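Local structure of Alr3790 protein (Anabaena sp., 3HIX) at residues D18-S23 with Y56-G61. The protein is of unknown function but carries a rhodanese-like domain, a fold whose best-known members transfer sulfur, though no such activity is established here. Sequence-based numbering, arbitrary orientation.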
ATOM      1  N   ASP A  18      -0.911  -0.302  -1.157  1.00 16.88           N
ATOM      2  CA  ASP A  18      -1.815   0.304  -0.183  1.00 15.96           C
ATOM      3  C   ASP A  18      -2.206  -0.876   0.708  1.00 11.98           C
ATOM      4  O   ASP A  18      -2.879  -1.791   0.250  1.00 17.98           O
ATOM      5  CB  ASP A  18      -3.061   0.873  -0.892  1.00 15.82           C
ATOM      6  CG  ASP A  18      -3.966   1.661   0.042  1.00 18.11           C
ATOM      7  OD1 ASP A  18      -4.007   1.347   1.251  1.00 16.99           O
ATOM      8  OD2 ASP A  18      -4.660   2.587  -0.437  1.00 19.79           O
ATOM      9  N   VAL A  19      -1.772  -0.860   1.965  1.00 13.81           N
ATOM     10  CA  VAL A  19      -2.054  -1.957   2.895  1.00 14.26           C
ATOM     11  C   VAL A  19      -3.267  -1.727   3.790  1.00 22.16           C
ATOM     12  O   VAL A  19      -3.533  -2.508   4.706  1.00 21.03           O
ATOM     13  CB  VAL A  19      -0.823  -2.266   3.787  1.00 19.36           C
ATOM     14  CG1 VAL A  19       0.317  -2.746   2.926  1.00 20.88           C
ATOM     15  CG2 VAL A  19      -0.410  -1.028   4.592  1.00 21.89           C
ATOM     16  N   ARG A  20      -4.008  -0.659   3.527  1.00 18.70           N
ATOM     17  CA  ARG A  20      -5.208  -0.381   4.307  1.00 17.18           C
ATOM     18  C   ARG A  20      -6.326  -1.329   3.886  1.00 24.78           C
ATOM     19  O   ARG A  20      -6.199  -2.071   2.912  1.00 19.76           O
ATOM     20  CB  ARG A  20      -5.667   1.063   4.085  1.00 14.71           C
ATOM     21  CG  ARG A  20      -4.626   2.105   4.484  1.00 17.16           C
ATOM     22  CD  ARG A  20      -5.054   3.497   4.051  1.00 16.76           C
ATOM     23  NE  ARG A  20      -5.300   3.554   2.613  1.00 14.01           N
ATOM     24  CZ  ARG A  20      -5.977   4.527   2.006  1.00 18.57           C
ATOM     25  NH1 ARG A  20      -6.467   5.535   2.711  1.00 19.94           N
ATOM     26  NH2 ARG A  20      -6.210   4.465   0.701  1.00 15.45           N
ATOM     27  N   ASP A  21      -7.423  -1.292   4.633  1.00 25.33           N
ATOM     28  CA  ASP A  21      -8.591  -2.115   4.349  1.00 26.79           C
ATOM     29  C   ASP A  21      -9.039  -1.802   2.920  1.00 21.22           C
ATOM     30  O   ASP A  21      -9.027  -0.643   2.509  1.00 23.71           O
ATOM     31  CB  ASP A  21      -9.704  -1.756   5.332  1.00 28.23           C
ATOM     32  CG  ASP A  21     -10.627  -2.914   5.617  1.00 39.03           C
ATOM     33  OD1 ASP A  21     -10.153  -3.933   6.157  1.00 41.73           O
ATOM     34  OD2 ASP A  21     -11.830  -2.798   5.306  1.00 44.28           O
ATOM     35  N   ARG A  22      -9.430  -2.823   2.167  1.00 22.72           N
ATOM     36  CA  ARG A  22      -9.869  -2.620   0.788  1.00 23.94           C
ATOM     37  C   ARG A  22     -11.007  -1.606   0.677  1.00 27.15           C
ATOM     38  O   ARG A  22     -11.123  -0.899  -0.330  1.00 22.99           O
ATOM     39  CB  ARG A  22     -10.302  -3.952   0.162  1.00 27.94           C
ATOM     40  CG  ARG A  22     -10.928  -3.823  -1.235  1.00 33.59           C
ATOM     41  CD  ARG A  22     -10.010  -3.080  -2.202  1.00 29.33           C
ATOM     42  NE  ARG A  22     -10.691  -2.678  -3.430  1.00 37.34           N
ATOM     43  CZ  ARG A  22     -10.625  -3.334  -4.584  1.00 43.09           C
ATOM     44  NH1 ARG A  22      -9.900  -4.441  -4.682  1.00 44.73           N
ATOM     45  NH2 ARG A  22     -11.275  -2.872  -5.644  1.00 49.36           N
ATOM     46  N   SER A  23     -11.845  -1.540   1.708  1.00 25.56           N
ATOM     47  CA  SER A  23     -12.969  -0.609   1.718  1.00 28.39           C
ATOM     48  C   SER A  23     -12.418   0.809   1.705  1.00 23.14           C
ATOM     49  O   SER A  23     -12.992   1.706   1.090  1.00 20.99           O
ATOM     50  CB  SER A  23     -13.821  -0.805   2.976  1.00 30.40           C
ATOM     51  OG  SER A  23     -13.138  -0.338   4.132  1.00 35.28           O
ATOM     52  N   TYR A  56       7.100   0.491  -2.422  1.00 16.61           N
ATOM     53  CA  TYR A  56       6.799   1.587  -1.528  1.00 17.17           C
ATOM     54  C   TYR A  56       5.423   1.310  -0.952  1.00 22.68           C
ATOM     55  O   TYR A  56       4.459   1.077  -1.683  1.00 25.53           O
ATOM     56  CB  TYR A  56       6.880   2.899  -2.301  1.00 14.66           C
ATOM     57  CG  TYR A  56       8.313   3.204  -2.679  1.00 24.74           C
ATOM     58  CD1 TYR A  56       9.070   4.118  -1.946  1.00 35.52           C
ATOM     59  CD2 TYR A  56       8.949   2.489  -3.696  1.00 31.18           C
ATOM     60  CE1 TYR A  56      10.430   4.307  -2.213  1.00 44.77           C
ATOM     61  CE2 TYR A  56      10.305   2.666  -3.968  1.00 38.48           C
ATOM     62  CZ  TYR A  56      11.039   3.573  -3.222  1.00 48.35           C
ATOM     63  OH  TYR A  56      12.388   3.722  -3.462  1.00 54.17           O
ATOM     64  N   VAL A  57       5.350   1.295   0.371  1.00 18.14           N
ATOM     65  CA  VAL A  57       4.101   0.992   1.038  1.00 12.53           C
ATOM     66  C   VAL A  57       3.577   2.101   1.924  1.00 16.85           C
ATOM     67  O   VAL A  57       4.340   2.896   2.480  1.00 14.83           O
ATOM     68  CB  VAL A  57       4.246  -0.269   1.920  1.00 24.67           C
ATOM     69  CG1 VAL A  57       4.888  -1.392   1.133  1.00 22.78           C
ATOM     70  CG2 VAL A  57       5.074   0.051   3.133  1.00 35.64           C
ATOM     71  N   TYR A  58       2.256   2.142   2.041  1.00 12.99           N
ATOM     72  CA  TYR A  58       1.597   3.098   2.904  1.00 12.93           C
ATOM     73  C   TYR A  58       0.355   2.419   3.447  1.00 17.12           C
ATOM     74  O   TYR A  58      -0.284   1.613   2.767  1.00 15.21           O
ATOM     75  CB  TYR A  58       1.243   4.405   2.152  1.00 14.33           C
ATOM     76  CG  TYR A  58       0.110   4.328   1.148  1.00 16.42           C
ATOM     77  CD1 TYR A  58      -1.187   4.703   1.500  1.00 12.91           C
ATOM     78  CD2 TYR A  58       0.346   3.939  -0.169  1.00 17.23           C
ATOM     79  CE1 TYR A  58      -2.222   4.700   0.559  1.00 11.56           C
ATOM     80  CE2 TYR A  58      -0.680   3.929  -1.116  1.00 14.65           C
ATOM     81  CZ  TYR A  58      -1.958   4.309  -0.746  1.00 14.48           C
ATOM     82  OH  TYR A  58      -2.968   4.282  -1.675  1.00 19.30           O
ATOM     83  N   GLY A  59       0.056   2.702   4.705  1.00 19.46           N
ATOM     84  CA  GLY A  59      -1.118   2.143   5.336  1.00 24.10           C
ATOM     85  C   GLY A  59      -1.789   3.295   6.052  1.00 23.20           C
ATOM     86  O   GLY A  59      -1.521   4.449   5.737  1.00 17.29           O
ATOM     87  N   ALA A  60      -2.651   2.988   7.013  1.00 19.50           N
ATOM     88  CA  ALA A  60      -3.354   4.014   7.769  1.00 25.08           C
ATOM     89  C   ALA A  60      -2.619   4.320   9.066  1.00 32.04           C
ATOM     90  O   ALA A  60      -2.985   3.818  10.128  1.00 42.82           O
ATOM     91  CB  ALA A  60      -4.763   3.546   8.065  1.00 24.19           C
ATOM     92  N   GLY A  61      -1.578   5.139   8.971  1.00 28.77           N
ATOM     93  CA  GLY A  61      -0.794   5.499  10.136  1.00 24.18           C
ATOM     94  C   GLY A  61       0.599   4.898  10.091  1.00 26.15           C
ATOM     95  O   GLY A  61       0.840   3.927   9.372  1.00 22.50           O
TER
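Asp18 and Tyr58 are paired on neighbouring parallel strands, their side chains on the same face of the sheet, and the Asp18 carboxylate lies between Arg20 and the Tyr58 hydroxyl. Arg20 grips that carboxylate side-on: NE lies 2.9 Å from Asp18 OD1, nearly straight at 169°, while NH2 donates to the syn lone pair of Asp18 OD2 at 2.7 Å. Asp18 OD1 also accepts a hydrogen bond from the backbone N of Arg20, closing an Asx turn. With CG anti to the backbone N (chi1 -173°), Asp18 CG comes to 3.4 Å from Tyr58 CZ, the carboxylate plane turned 44° from the ring. The hydroxyl bond from Tyr58 OH to Asp18 OD2 is short (2.7 Å) but weak; Tyr58 OH also pairs with Ile30 N, and Arg20 NH2 with Gly28 O. An alanine in place of Asp18 would probably leave the Arg20 guanidinium without its carboxylate mate and free the turn to shift.

Val19 N continues the strand pairing with a bond to Tyr58 O (3.0 Å). Over one ring face of Tyr58 stands Asp18 CA, 4.1 Å from the centroid, a CH-pi contact. Beyond it, Val19 CG2 presses on Gly59 CA at a tight 3.3 Å, and Arg20 CG lies against Ala60 N. The buried ion pair thus braces 18-20, its charge probably balanced locally, against the loop between strand 55-58 and helix 62-74, which probably corresponds to the active-site loop of rhodanese relatives.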